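Local structure of bacterial regulatory proteins, TetR family (Nitrosomonas europaea, 3NI7) at residues S64-E69 with V129-E134; L54-F59 with V122-R127; M89-A94 with T154-T159. The protein probably binds DNA as a two-chain, all-helical TetR-family transcriptional regulator with an N-terminal helix-turn-helix. All coordinates share one frame; numbering follows the deposited sequence.

Contact 1 (S64-E69 with V129-E134); sequences SRMLKE and VQWVRE
Met66 and Leu67 meet Trp131 and Val132 in the helical body of this TetR-family protein, where the C-terminal end of helix 51-69 lies beside helix 115-135. The short segment axes are nearly parallel, at 12°, but 11.9 Å apart, so side chains rather than backbones bridge the gap. The indole spans most of it: with CG anti to the backbone N (chi1 -178°), its six-membered ring is carried to Met66, which approaches from the opposite direction. Met66 is a selenomethionine, and its SE lies 5.4 Å from the centroid of that Trp131 ring and 59° off the normal, an oblique Met-aromatic contact. A bend at the end of the Met66 chain sets CE 3.4 Å from Trp131 CE3 and also 3.7 Å from Val132 CG2, so one methyl touches both residues. The Leu67 side chain crosses that of Trp131 at about a right angle; its CD1 sits near the indole plane, at the edge, 3.8 Å from Trp131 CZ2. Helix 80-96 also packs here, Trp91 against Met66 and Leu87 against Val132. The arrangement is apolar side-chain packing of segments 64-69 and 129-134, running almost in parallel, within the all-helical body of a TetR-type fold.

Contact 2 (L54-F59 with V122-R127); sequences LIDAWF and VMRVSR
Arg124 reaches from helix 115-135 to Asp56 and Phe59 of helix 51-69, and its guanidinium carries the whole contact. The electrostatic part is loose: Asp56 OD1 stands 3.6 Å from Arg124 NH1, a long salt bridge. The carboxylate oxygen lies at the guanidinium edge and in its plane, yet the two groups are turned 62° against each other, which excludes a flat, two-pronged pairing. The carbonyl O of Asp56 is also close to Arg124 NH1, at 3.2 Å, but the angle is too poor for a hydrogen bond. Stronger acidic partners are found further along the same helix, with Asp63 OD2 bridged to Arg124 NH2 and Asp60 OD1 to NH1. Three acids of helix 51-69 thus gather at one guanidinium and probably offset its positive charge.

The second kind of interaction is packing on a flat group. Phe59 CB sits over the centre of one guanidinium face, 3.6 Å from Arg124 CZ. The aromatic ring takes no part in this: chi1 of -75° places Phe59 CG beside its own backbone N and directs the ring away from Arg124, so the contact is aliphatic and not a cation-pi stack.

Beyond the pair, the Phe59 ring packs on Trp91 and Leu95 of helix 80-96 and Ile106 of helix 99-108. Helix 115-135 also meets the dimer partner, Ser126 OG being hydrogen-bonded to Thr151 OG1 of the second subunit, so it touches both helix 51-69 and the neighbouring chain.

Contact 3 (M89-A94 with T154-T159); sequences MIWLDA and TIYLMT
Trp91 of helix 80-96 and Tyr156 of helix 149-164 meet through their rings, and the phenol oxygen leads. Tyr156 OH lies over one face of the indole, displaced toward the rim of the six-membered ring; its 2.9 Å to Trp91 CH2 is shorter than a normal contact and is doubtful in detail. The ring planes are inclined at 46° and the centroids of the Trp91 six-membered ring and the Tyr156 ring are 5.2 Å apart, an oblique pairing that is neither a stack nor edge-to-face. Carbon contact accompanies it, Trp91 CZ3 lying 3.8 Å from Tyr156 CZ. With CG anti to the backbone N (chi1 165°), the phenol extends toward helix 80-96. A second, looser touch joins the methyls Leu92 CD1 and Thr159 CG2, 4.4 Å apart.

The next shell supports these groups. Asp63 OD1 accepts a hydrogen bond from Trp91 NE1, which helps to hold the indole's orientation, while Phe160 brings another ring against it. Thr159 OG1 donates to Ile155 O at 2.7 Å, tilted 35° from the carbonyl plane. The same oxygen receives Thr159 N from the opposite face, so the carbonyl is held twice and the threonine hydroxyl is satisfied within its own helix.

Farther out, Tyr156 packs on Thr128 and Val129 of helix 115-135, and Thr159 on Phe177 and Leu178 of helix 172-187. Leu157 touches Leu157 of the second subunit. All four touching residues are buried, and they form part of the aromatic and aliphatic interior of a TetR-type C-terminal helical domain, next to its dimer interface.

Along the chain the first halves come in the order 54-59, 64-69, 89-94 and the second halves follow in the same order, 122-127, 129-134, 154-159. Each contact therefore crosses the other two, and none encloses another. Contact 2 closes a loop of 62 intervening residues, contacts 1 and 3 loops of 59 each. Helix 51-69 follows the predicted helix-turn-helix in the chain; contacts 2 and 1 join it to helix 115-135 at successive places, their centres about 13 Å apart, whereas contact 3 joins helix 80-96 to helix 149-164. Asp63 of helix 51-69 links the two sets, serving both Arg124 of contact 2 and Trp91 of contact 3.

Contact 1 (S64-E69 with V129-E134)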
ATOM      1  N   SER A  64       1.713  21.149  -2.335  1.00 85.22           N
ATOM      2  CA  SER A  64       2.288  22.469  -2.535  1.00 88.38           C
ATOM      3  C   SER A  64       3.260  22.841  -1.409  1.00 89.21           C
ATOM      4  O   SER A  64       4.198  23.599  -1.635  1.00 91.80           O
ATOM      5  CB  SER A  64       1.215  23.514  -2.609  1.00 89.85           C
ATOM      6  OG  SER A  64       1.084  23.996  -1.288  1.00 92.85           O
ATOM      7  N   ARG A  65       3.034  22.343  -0.194  1.00 87.65           N
ATOM      8  CA  ARG A  65       4.046  22.516   0.880  1.00 89.15           C
ATOM      9  C   ARG A  65       5.343  21.878   0.437  1.00 88.09           C
ATOM     10  O   ARG A  65       6.415  22.484   0.443  1.00 90.26           O
ATOM     11  CB  ARG A  65       3.572  21.959   2.244  1.00 88.00           C
ATOM     12  CG  ARG A  65       2.707  23.009   3.066  1.00 92.07           C
ATOM     13  CD  ARG A  65       3.564  24.266   3.508  1.00100.06           C
ATOM     14  NE  ARG A  65       4.815  23.872   4.236  1.00106.09           N
ATOM     15  CZ  ARG A  65       6.075  23.864   3.752  1.00108.71           C
ATOM     16  NH1 ARG A  65       7.063  23.463   4.546  1.00110.87           N
ATOM     17  NH2 ARG A  65       6.385  24.257   2.511  1.00109.76           N
HETATM   18  N   MSE A  66       5.195  20.667  -0.039  1.00 85.05           N
HETATM   19  CA  MSE A  66       6.292  19.942  -0.615  1.00 85.21           C
HETATM   20  C   MSE A  66       6.977  20.717  -1.739  1.00 87.23           C
HETATM   21  O   MSE A  66       8.168  20.726  -1.884  1.00 88.03           O
HETATM   22  CB  MSE A  66       5.752  18.643  -1.149  1.00 83.39           C
HETATM   23  CG  MSE A  66       6.763  17.613  -1.336  1.00 86.57           C
HETATM   24 SE   MSE A  66       5.943  15.845  -1.253  1.00 98.63          SE
HETATM   25  CE  MSE A  66       5.530  15.677  -3.135  1.00 94.51           C
ATOM     26  N   LEU A  67       6.195  21.387  -2.558  1.00 88.69           N
ATOM     27  CA  LEU A  67       6.769  22.144  -3.671  1.00 91.78           C
ATOM     28  C   LEU A  67       7.565  23.346  -3.186  1.00 95.68           C
ATOM     29  O   LEU A  67       8.626  23.622  -3.726  1.00 98.33           O
ATOM     30  CB  LEU A  67       5.669  22.616  -4.616  1.00 92.26           C
ATOM     31  CG  LEU A  67       6.088  23.483  -5.809  1.00 96.48           C
ATOM     32  CD1 LEU A  67       7.056  22.702  -6.657  1.00 93.85           C
ATOM     33  CD2 LEU A  67       4.900  23.973  -6.648  1.00 97.71           C
ATOM     34  N   LYS A  68       7.031  24.068  -2.191  1.00 96.69           N
ATOM     35  CA  LYS A  68       7.693  25.268  -1.637  1.00101.56           C
ATOM     36  C   LYS A  68       9.026  24.846  -1.054  1.00102.59           C
ATOM     37  O   LYS A  68      10.060  25.488  -1.257  1.00106.75           O
ATOM     38  CB  LYS A  68       6.843  25.945  -0.561  1.00101.95           C
ATOM     39  N   GLU A  69       9.006  23.723  -0.371  1.00 99.33           N
ATOM     40  CA  GLU A  69      10.244  23.156   0.130  1.00100.61           C
ATOM     41  C   GLU A  69      11.213  22.869  -1.005  1.00102.38           C
ATOM     42  O   GLU A  69      12.382  23.266  -0.939  1.00107.03           O
ATOM     43  CB  GLU A  69       9.984  21.866   0.926  1.00 96.59           C
ATOM     44  CG  GLU A  69      11.131  21.477   1.872  1.00 99.36           C
ATOM     45  CD  GLU A  69      11.463  22.571   2.879  1.00105.79           C
ATOM     46  OE1 GLU A  69      12.684  22.754   3.206  1.00108.46           O
ATOM     47  OE2 GLU A  69      10.476  23.248   3.320  1.00107.24           O
ATOM     48  N   VAL A 129       5.220  10.181  -6.558  1.00 84.57           N
ATOM     49  CA  VAL A 129       6.412   9.406  -6.451  1.00 84.28           C
ATOM     50  C   VAL A 129       7.423   9.840  -7.478  1.00 86.14           C
ATOM     51  O   VAL A 129       8.624   9.883  -7.187  1.00 86.75           O
ATOM     52  CB  VAL A 129       6.094   7.897  -6.585  1.00 85.75           C
ATOM     53  CG1 VAL A 129       7.337   7.057  -7.045  1.00 85.57           C
ATOM     54  CG2 VAL A 129       5.525   7.385  -5.239  1.00 84.24           C
ATOM     55  N   GLN A 130       6.983  10.118  -8.693  1.00 87.54           N
ATOM     56  CA  GLN A 130       7.964  10.397  -9.748  1.00 90.21           C
ATOM     57  C   GLN A 130       8.481  11.801  -9.618  1.00 90.06           C
ATOM     58  O   GLN A 130       9.618  12.101  -9.980  1.00 92.27           O
ATOM     59  CB  GLN A 130       7.360  10.171 -11.092  1.00 93.19           C
ATOM     60  CG  GLN A 130       7.097   8.710 -11.317  1.00 95.65           C
ATOM     61  CD  GLN A 130       6.346   8.461 -12.553  1.00100.87           C
ATOM     62  OE1 GLN A 130       5.903   9.402 -13.215  1.00105.68           O
ATOM     63  NE2 GLN A 130       6.198   7.189 -12.902  1.00105.15           N
ATOM     64  N   TRP A 131       7.632  12.630  -9.026  1.00 87.90           N
ATOM     65  CA  TRP A 131       7.914  14.017  -8.767  1.00 87.57           C
ATOM     66  C   TRP A 131       8.934  14.112  -7.643  1.00 86.73           C
ATOM     67  O   TRP A 131       9.845  14.929  -7.699  1.00 89.48           O
ATOM     68  CB  TRP A 131       6.617  14.750  -8.346  1.00 85.38           C
ATOM     69  CG  TRP A 131       6.866  16.174  -8.127  1.00 84.54           C
ATOM     70  CD1 TRP A 131       6.776  17.128  -9.038  1.00 87.17           C
ATOM     71  CD2 TRP A 131       7.349  16.803  -6.941  1.00 82.92           C
ATOM     72  NE1 TRP A 131       7.153  18.328  -8.522  1.00 87.58           N
ATOM     73  CE2 TRP A 131       7.522  18.142  -7.222  1.00 84.83           C
ATOM     74  CE3 TRP A 131       7.665  16.354  -5.670  1.00 82.04           C
ATOM     75  CZ2 TRP A 131       7.961  19.055  -6.280  1.00 85.41           C
ATOM     76  CZ3 TRP A 131       8.102  17.270  -4.733  1.00 81.36           C
ATOM     77  CH2 TRP A 131       8.251  18.597  -5.050  1.00 82.94           C
ATOM     78  N   VAL A 132       8.765  13.321  -6.602  1.00 83.59           N
ATOM     79  CA  VAL A 132       9.707  13.428  -5.498  1.00 83.62           C
ATOM     80  C   VAL A 132      11.110  12.976  -5.978  1.00 85.82           C
ATOM     81  O   VAL A 132      12.139  13.582  -5.647  1.00 86.98           O
ATOM     82  CB  VAL A 132       9.299  12.563  -4.256  1.00 80.84           C
ATOM     83  CG1 VAL A 132      10.261  12.800  -3.167  1.00 79.35           C
ATOM     84  CG2 VAL A 132       7.935  12.901  -3.781  1.00 78.49           C
ATOM     85  N   ARG A 133      11.096  11.915  -6.778  1.00 86.76           N
ATOM     86  CA  ARG A 133      12.312  11.249  -7.248  1.00 89.18           C
ATOM     87  C   ARG A 133      13.114  12.268  -8.088  1.00 91.91           C
ATOM     88  O   ARG A 133      14.318  12.513  -7.841  1.00 92.97           O
ATOM     89  CB  ARG A 133      11.898   9.992  -8.029  1.00 90.10           C
ATOM     90  CG  ARG A 133      12.979   8.960  -8.348  1.00 93.76           C
ATOM     91  CD  ARG A 133      12.471   7.932  -9.481  1.00 98.38           C
ATOM     92  NE  ARG A 133      13.210   6.655  -9.518  1.00101.27           N
ATOM     93  CZ  ARG A 133      13.426   5.921 -10.605  1.00108.28           C
ATOM     94  NH1 ARG A 133      12.908   6.273 -11.805  1.00114.88           N
ATOM     95  NH2 ARG A 133      14.136   4.795 -10.487  1.00108.44           N
ATOM     96  N   GLU A 134      12.421  12.901  -9.025  1.00 92.53           N
ATOM     97  CA  GLU A 134      13.042  13.922  -9.855  1.00 96.09           C
ATOM     98  C   GLU A 134      13.444  15.129  -9.019  1.00 96.24           C
ATOM     99  O   GLU A 134      14.469  15.760  -9.300  1.00 99.39           O
ATOM    100  CB  GLU A 134      12.076  14.402 -10.955  1.00 97.66           C
ATOM    101  CG  GLU A 134      12.288  13.831 -12.306  1.00101.05           C
ATOM    102  CD  GLU A 134      12.112  14.873 -13.370  1.00105.20           C
ATOM    103  OE1 GLU A 134      13.100  15.439 -13.888  1.00110.11           O
ATOM    104  OE2 GLU A 134      10.960  15.150 -13.689  1.00107.11           O
TER

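Contact 2 (L54-F59 with V122-R127)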
ATOM      1  N   LEU A  54     -13.052  18.013  -2.345  1.00 92.58           N
ATOM      2  CA  LEU A  54     -12.345  18.527  -1.159  1.00 90.20           C
ATOM      3  C   LEU A  54     -11.094  17.701  -0.757  1.00 87.87           C
ATOM      4  O   LEU A  54     -10.049  18.224  -0.335  1.00 85.52           O
ATOM      5  CB  LEU A  54     -13.316  18.604   0.029  1.00 91.93           C
ATOM      6  CG  LEU A  54     -14.507  19.589  -0.051  1.00 92.58           C
ATOM      7  CD1 LEU A  54     -15.684  19.076   0.765  1.00 92.13           C
ATOM      8  CD2 LEU A  54     -14.082  20.947   0.456  1.00 90.12           C
ATOM      9  N   ILE A  55     -11.229  16.390  -0.870  1.00 88.10           N
ATOM     10  CA  ILE A  55     -10.132  15.501  -0.646  1.00 85.83           C
ATOM     11  C   ILE A  55      -8.999  15.919  -1.572  1.00 84.69           C
ATOM     12  O   ILE A  55      -7.841  16.138  -1.128  1.00 82.84           O
ATOM     13  CB  ILE A  55     -10.513  14.032  -0.862  1.00 87.10           C
ATOM     14  CG1 ILE A  55     -11.715  13.678   0.022  1.00 88.68           C
ATOM     15  CG2 ILE A  55      -9.267  13.098  -0.543  1.00 84.78           C
ATOM     16  CD1 ILE A  55     -12.041  12.221   0.111  1.00 90.37           C
ATOM     17  N   ASP A  56      -9.330  16.067  -2.849  1.00 85.92           N
ATOM     18  CA  ASP A  56      -8.364  16.603  -3.794  1.00 85.62           C
ATOM     19  C   ASP A  56      -7.647  17.832  -3.253  1.00 83.81           C
ATOM     20  O   ASP A  56      -6.401  17.802  -3.146  1.00 81.62           O
ATOM     21  CB  ASP A  56      -9.012  16.949  -5.129  1.00 88.16           C
ATOM     22  CG  ASP A  56      -8.708  15.927  -6.173  1.00 92.38           C
ATOM     23  OD1 ASP A  56      -7.752  15.149  -5.912  1.00 94.03           O
ATOM     24  OD2 ASP A  56      -9.393  15.898  -7.248  1.00 99.75           O
ATOM     25  N   ALA A  57      -8.422  18.884  -2.910  1.00 83.80           N
ATOM     26  CA  ALA A  57      -7.813  20.131  -2.407  1.00 83.37           C
ATOM     27  C   ALA A  57      -6.893  19.902  -1.168  1.00 81.94           C
ATOM     28  O   ALA A  57      -5.842  20.557  -1.009  1.00 81.21           O
ATOM     29  CB  ALA A  57      -8.823  21.102  -2.107  1.00 84.52           C
ATOM     30  N   TRP A  58      -7.271  18.946  -0.327  1.00 81.63           N
ATOM     31  CA  TRP A  58      -6.499  18.653   0.860  1.00 81.70           C
ATOM     32  C   TRP A  58      -5.108  18.093   0.480  1.00 80.61           C
ATOM     33  O   TRP A  58      -4.059  18.502   1.017  1.00 79.79           O
ATOM     34  CB  TRP A  58      -7.243  17.618   1.718  1.00 82.42           C
ATOM     35  CG  TRP A  58      -6.642  17.377   3.052  1.00 81.96           C
ATOM     36  CD1 TRP A  58      -6.213  16.205   3.541  1.00 82.35           C
ATOM     37  CD2 TRP A  58      -6.424  18.345   4.076  1.00 82.81           C
ATOM     38  NE1 TRP A  58      -5.745  16.365   4.825  1.00 82.85           N
ATOM     39  CE2 TRP A  58      -5.858  17.681   5.160  1.00 82.10           C
ATOM     40  CE3 TRP A  58      -6.673  19.715   4.177  1.00 84.94           C
ATOM     41  CZ2 TRP A  58      -5.519  18.320   6.311  1.00 85.19           C
ATOM     42  CZ3 TRP A  58      -6.338  20.357   5.317  1.00 86.25           C
ATOM     43  CH2 TRP A  58      -5.761  19.668   6.375  1.00 88.04           C
ATOM     44  N   PHE A  59      -5.127  17.125  -0.427  1.00 80.33           N
ATOM     45  CA  PHE A  59      -3.900  16.513  -0.881  1.00 79.33           C
ATOM     46  C   PHE A  59      -3.112  17.464  -1.778  1.00 80.39           C
ATOM     47  O   PHE A  59      -1.911  17.415  -1.807  1.00 80.61           O
ATOM     48  CB  PHE A  59      -4.202  15.190  -1.549  1.00 79.02           C
ATOM     49  CG  PHE A  59      -4.549  14.119  -0.571  1.00 79.15           C
ATOM     50  CD1 PHE A  59      -5.835  13.884  -0.182  1.00 83.27           C
ATOM     51  CD2 PHE A  59      -3.584  13.358  -0.018  1.00 78.34           C
ATOM     52  CE1 PHE A  59      -6.146  12.879   0.753  1.00 83.30           C
ATOM     53  CE2 PHE A  59      -3.899  12.373   0.914  1.00 80.02           C
ATOM     54  CZ  PHE A  59      -5.199  12.151   1.287  1.00 81.01           C
ATOM     55  N   VAL A 122      -4.487   6.273  -7.838  1.00 97.02           N
ATOM     56  CA  VAL A 122      -3.347   5.542  -8.339  1.00 97.43           C
ATOM     57  C   VAL A 122      -2.497   6.554  -9.117  1.00 96.55           C
ATOM     58  O   VAL A 122      -1.287   6.565  -9.008  1.00 94.81           O
ATOM     59  CB  VAL A 122      -3.822   4.401  -9.240  1.00101.94           C
ATOM     60  CG1 VAL A 122      -2.723   3.921 -10.091  1.00101.76           C
ATOM     61  CG2 VAL A 122      -4.413   3.286  -8.417  1.00103.23           C
HETATM   62  N   MSE A 123      -3.128   7.423  -9.900  1.00 98.62           N
HETATM   63  CA  MSE A 123      -2.347   8.287 -10.786  1.00 99.42           C
HETATM   64  C   MSE A 123      -1.651   9.338  -9.934  1.00 94.37           C
HETATM   65  O   MSE A 123      -0.467   9.678 -10.134  1.00 92.13           O
HETATM   66  CB  MSE A 123      -3.211   8.874 -11.884  1.00103.48           C
HETATM   67  CG  MSE A 123      -3.877   7.791 -12.775  1.00114.85           C
HETATM   68 SE   MSE A 123      -2.651   6.619 -13.890  1.00136.43          SE
HETATM   69  CE  MSE A 123      -2.950   7.636 -15.623  1.00136.76           C
ATOM     70  N   ARG A 124      -2.354   9.779  -8.899  1.00 92.03           N
ATOM     71  CA  ARG A 124      -1.780  10.785  -8.014  1.00 88.88           C
ATOM     72  C   ARG A 124      -0.517  10.253  -7.392  1.00 87.19           C
ATOM     73  O   ARG A 124       0.533  10.889  -7.414  1.00 86.97           O
ATOM     74  CB  ARG A 124      -2.764  11.189  -6.925  1.00 87.59           C
ATOM     75  CG  ARG A 124      -2.506  12.596  -6.363  1.00 87.38           C
ATOM     76  CD  ARG A 124      -3.216  12.865  -5.006  1.00 86.22           C
ATOM     77  NE  ARG A 124      -4.049  14.084  -5.083  1.00 87.41           N
ATOM     78  CZ  ARG A 124      -3.568  15.325  -5.079  1.00 89.85           C
ATOM     79  NH1 ARG A 124      -4.380  16.339  -5.184  1.00 94.41           N
ATOM     80  NH2 ARG A 124      -2.273  15.551  -4.979  1.00 90.90           N
ATOM     81  N   VAL A 125      -0.616   9.045  -6.880  1.00 86.81           N
ATOM     82  CA  VAL A 125       0.541   8.379  -6.322  1.00 85.26           C
ATOM     83  C   VAL A 125       1.726   8.396  -7.287  1.00 85.96           C
ATOM     84  O   VAL A 125       2.816   8.791  -6.902  1.00 85.01           O
ATOM     85  CB  VAL A 125       0.190   6.932  -5.953  1.00 87.13           C
ATOM     86  CG1 VAL A 125       1.425   6.090  -5.820  1.00 85.82           C
ATOM     87  CG2 VAL A 125      -0.619   6.894  -4.667  1.00 86.40           C
ATOM     88  N   SER A 126       1.520   7.974  -8.533  1.00 88.66           N
ATOM     89  CA  SER A 126       2.620   7.872  -9.480  1.00 89.88           C
ATOM     90  C   SER A 126       3.263   9.218  -9.695  1.00 89.78           C
ATOM     91  O   SER A 126       4.461   9.358  -9.547  1.00 89.95           O
ATOM     92  CB  SER A 126       2.180   7.301 -10.817  1.00 93.24           C
ATOM     93  OG  SER A 126       1.695   5.993 -10.645  1.00 94.89           O
ATOM     94  N   ARG A 127       2.477  10.238 -10.006  1.00 91.43           N
ATOM     95  CA  ARG A 127       3.084  11.554 -10.250  1.00 91.93           C
ATOM     96  C   ARG A 127       3.863  11.966  -9.031  1.00 88.60           C
ATOM     97  O   ARG A 127       4.956  12.513  -9.134  1.00 88.38           O
ATOM     98  CB  ARG A 127       2.067  12.649 -10.541  1.00 93.01           C
ATOM     99  CG  ARG A 127       2.798  13.963 -11.057  1.00 99.86           C
ATOM    100  CD  ARG A 127       1.852  15.203 -11.213  1.00107.17           C
ATOM    101  NE  ARG A 127       2.435  16.348 -11.955  1.00113.61           N
ATOM    102  CZ  ARG A 127       3.233  17.292 -11.433  1.00115.90           C
ATOM    103  NH1 ARG A 127       3.606  17.245 -10.149  1.00113.88           N
ATOM    104  NH2 ARG A 127       3.671  18.287 -12.206  1.00119.30           N
TER

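Contact 3 (M89-A94 with T154-T159)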
HETATM    1  N   MSE A  89       8.256  13.908   4.466  1.00 80.91           N
HETATM    2  CA  MSE A  89       7.874  14.390   5.780  1.00 83.27           C
HETATM    3  C   MSE A  89       7.058  15.679   5.702  1.00 83.00           C
HETATM    4  O   MSE A  89       6.019  15.741   6.317  1.00 83.94           O
HETATM    5  CB  MSE A  89       9.100  14.512   6.723  1.00 86.44           C
HETATM    6  CG  MSE A  89       9.623  13.163   7.262  1.00 90.00           C
HETATM    7 SE   MSE A  89       8.234  11.822   7.736  1.00103.33          SE
HETATM    8  CE  MSE A  89       7.083  12.854   8.988  1.00100.18           C
ATOM      9  N   ILE A  90       7.480  16.663   4.905  1.00 82.75           N
ATOM     10  CA  ILE A  90       6.672  17.884   4.700  1.00 82.66           C
ATOM     11  C   ILE A  90       5.266  17.503   4.273  1.00 79.68           C
ATOM     12  O   ILE A  90       4.273  18.000   4.757  1.00 79.92           O
ATOM     13  CB  ILE A  90       7.230  18.789   3.606  1.00 83.67           C
ATOM     14  CG1 ILE A  90       8.538  19.431   4.026  1.00 87.75           C
ATOM     15  CG2 ILE A  90       6.288  19.901   3.376  1.00 86.15           C
ATOM     16  CD1 ILE A  90       8.351  20.569   4.993  1.00 90.97           C
ATOM     17  N   TRP A  91       5.182  16.579   3.364  1.00 77.22           N
ATOM     18  CA  TRP A  91       3.878  16.157   2.896  1.00 75.89           C
ATOM     19  C   TRP A  91       3.071  15.612   4.075  1.00 75.53           C
ATOM     20  O   TRP A  91       1.904  15.959   4.248  1.00 74.92           O
ATOM     21  CB  TRP A  91       4.071  15.069   1.848  1.00 74.84           C
ATOM     22  CG  TRP A  91       2.936  14.794   1.013  1.00 73.18           C
ATOM     23  CD1 TRP A  91       2.461  15.576   0.041  1.00 75.82           C
ATOM     24  CD2 TRP A  91       2.162  13.596   0.997  1.00 72.51           C
ATOM     25  NE1 TRP A  91       1.391  14.967  -0.585  1.00 75.75           N
ATOM     26  CE2 TRP A  91       1.184  13.749  -0.008  1.00 73.47           C
ATOM     27  CE3 TRP A  91       2.200  12.401   1.735  1.00 73.90           C
ATOM     28  CZ2 TRP A  91       0.233  12.780  -0.284  1.00 73.84           C
ATOM     29  CZ3 TRP A  91       1.265  11.431   1.480  1.00 74.10           C
ATOM     30  CH2 TRP A  91       0.277  11.626   0.474  1.00 75.45           C
ATOM     31  N   LEU A  92       3.682  14.757   4.898  1.00 75.23           N
ATOM     32  CA  LEU A  92       2.885  14.147   5.975  1.00 75.98           C
ATOM     33  C   LEU A  92       2.575  15.110   7.106  1.00 77.82           C
ATOM     34  O   LEU A  92       1.498  15.045   7.699  1.00 79.31           O
ATOM     35  CB  LEU A  92       3.519  12.893   6.469  1.00 76.08           C
ATOM     36  CG  LEU A  92       3.412  11.744   5.450  1.00 75.69           C
ATOM     37  CD1 LEU A  92       4.601  10.785   5.617  1.00 74.19           C
ATOM     38  CD2 LEU A  92       2.100  11.000   5.610  1.00 75.34           C
ATOM     39  N   ASP A  93       3.483  16.041   7.352  1.00 78.62           N
ATOM     40  CA  ASP A  93       3.233  17.100   8.302  1.00 81.40           C
ATOM     41  C   ASP A  93       2.052  17.980   7.841  1.00 81.97           C
ATOM     42  O   ASP A  93       1.155  18.318   8.610  1.00 82.32           O
ATOM     43  CB  ASP A  93       4.497  17.932   8.513  1.00 83.16           C
ATOM     44  CG  ASP A  93       5.532  17.212   9.378  1.00 86.32           C
ATOM     45  OD1 ASP A  93       5.286  16.054   9.817  1.00 86.45           O
ATOM     46  OD2 ASP A  93       6.610  17.803   9.611  1.00 91.30           O
ATOM     47  N   ALA A  94       2.064  18.334   6.561  1.00 81.12           N
ATOM     48  CA  ALA A  94       0.989  19.056   5.991  1.00 81.41           C
ATOM     49  C   ALA A  94      -0.332  18.337   6.307  1.00 81.69           C
ATOM     50  O   ALA A  94      -1.295  18.925   6.881  1.00 83.66           O
ATOM     51  CB  ALA A  94       1.189  19.170   4.528  1.00 80.31           C
ATOM     52  N   THR A 154       6.815   1.504  -2.876  1.00 85.11           N
ATOM     53  CA  THR A 154       6.384   0.608  -1.839  1.00 86.88           C
ATOM     54  C   THR A 154       6.677   1.250  -0.524  1.00 84.18           C
ATOM     55  O   THR A 154       5.932   1.094   0.419  1.00 84.30           O
ATOM     56  CB  THR A 154       7.074  -0.701  -1.943  1.00 90.52           C
ATOM     57  OG1 THR A 154       6.670  -1.319  -3.183  1.00 95.14           O
ATOM     58  CG2 THR A 154       6.696  -1.593  -0.756  1.00 93.14           C
ATOM     59  N   ILE A 155       7.750   2.020  -0.471  1.00 82.45           N
ATOM     60  CA  ILE A 155       8.104   2.687   0.782  1.00 81.47           C
ATOM     61  C   ILE A 155       7.166   3.832   1.072  1.00 79.68           C
ATOM     62  O   ILE A 155       6.738   4.053   2.217  1.00 79.30           O
ATOM     63  CB  ILE A 155       9.584   3.186   0.818  1.00 80.86           C
ATOM     64  CG1 ILE A 155      10.573   1.981   0.844  1.00 83.17           C
ATOM     65  CG2 ILE A 155       9.821   4.025   2.062  1.00 78.67           C
ATOM     66  CD1 ILE A 155      12.032   2.286   0.363  1.00 81.99           C
ATOM     67  N   TYR A 156       6.843   4.584   0.041  1.00 79.30           N
ATOM     68  CA  TYR A 156       6.012   5.769   0.264  1.00 78.32           C
ATOM     69  C   TYR A 156       4.611   5.342   0.675  1.00 78.81           C
ATOM     70  O   TYR A 156       4.089   5.768   1.678  1.00 77.79           O
ATOM     71  CB  TYR A 156       6.077   6.650  -0.918  1.00 77.53           C
ATOM     72  CG  TYR A 156       5.050   7.696  -1.006  1.00 80.19           C
ATOM     73  CD1 TYR A 156       5.213   8.953  -0.422  1.00 81.20           C
ATOM     74  CD2 TYR A 156       3.923   7.473  -1.791  1.00 86.62           C
ATOM     75  CE1 TYR A 156       4.218   9.950  -0.571  1.00 82.28           C
ATOM     76  CE2 TYR A 156       2.938   8.434  -1.936  1.00 86.92           C
ATOM     77  CZ  TYR A 156       3.089   9.656  -1.341  1.00 86.37           C
ATOM     78  OH  TYR A 156       2.054  10.525  -1.601  1.00 90.83           O
ATOM     79  N   LEU A 157       4.084   4.360   0.000  1.00 81.45           N
ATOM     80  CA  LEU A 157       2.867   3.740   0.475  1.00 84.35           C
ATOM     81  C   LEU A 157       2.929   3.271   1.923  1.00 86.18           C
ATOM     82  O   LEU A 157       2.095   3.635   2.729  1.00 85.87           O
ATOM     83  CB  LEU A 157       2.506   2.554  -0.419  1.00 87.56           C
ATOM     84  CG  LEU A 157       1.940   3.034  -1.748  1.00 87.15           C
ATOM     85  CD1 LEU A 157       1.336   1.913  -2.517  1.00 91.12           C
ATOM     86  CD2 LEU A 157       0.910   4.011  -1.466  1.00 84.75           C
HETATM   87  N   MSE A 158       3.906   2.437   2.252  1.00 88.74           N
HETATM   88  CA  MSE A 158       3.925   1.818   3.583  1.00 92.02           C
HETATM   89  C   MSE A 158       4.057   2.846   4.682  1.00 89.35           C
HETATM   90  O   MSE A 158       3.321   2.819   5.677  1.00 90.18           O
HETATM   91  CB  MSE A 158       5.080   0.885   3.722  1.00 94.66           C
HETATM   92  CG  MSE A 158       4.781  -0.565   3.518  1.00105.29           C
HETATM   93 SE   MSE A 158       6.510  -1.473   4.126  1.00127.44          SE
HETATM   94  CE  MSE A 158       5.876  -3.368   4.098  1.00129.51           C
ATOM     95  N   THR A 159       4.975   3.776   4.485  1.00 86.20           N
ATOM     96  CA  THR A 159       5.177   4.807   5.470  1.00 84.97           C
ATOM     97  C   THR A 159       3.867   5.527   5.714  1.00 85.68           C
ATOM     98  O   THR A 159       3.514   5.820   6.856  1.00 86.06           O
ATOM     99  CB  THR A 159       6.167   5.808   4.990  1.00 82.63           C
ATOM    100  OG1 THR A 159       7.348   5.119   4.623  1.00 83.97           O
ATOM    101  CG2 THR A 159       6.506   6.795   6.072  1.00 80.48           C
TER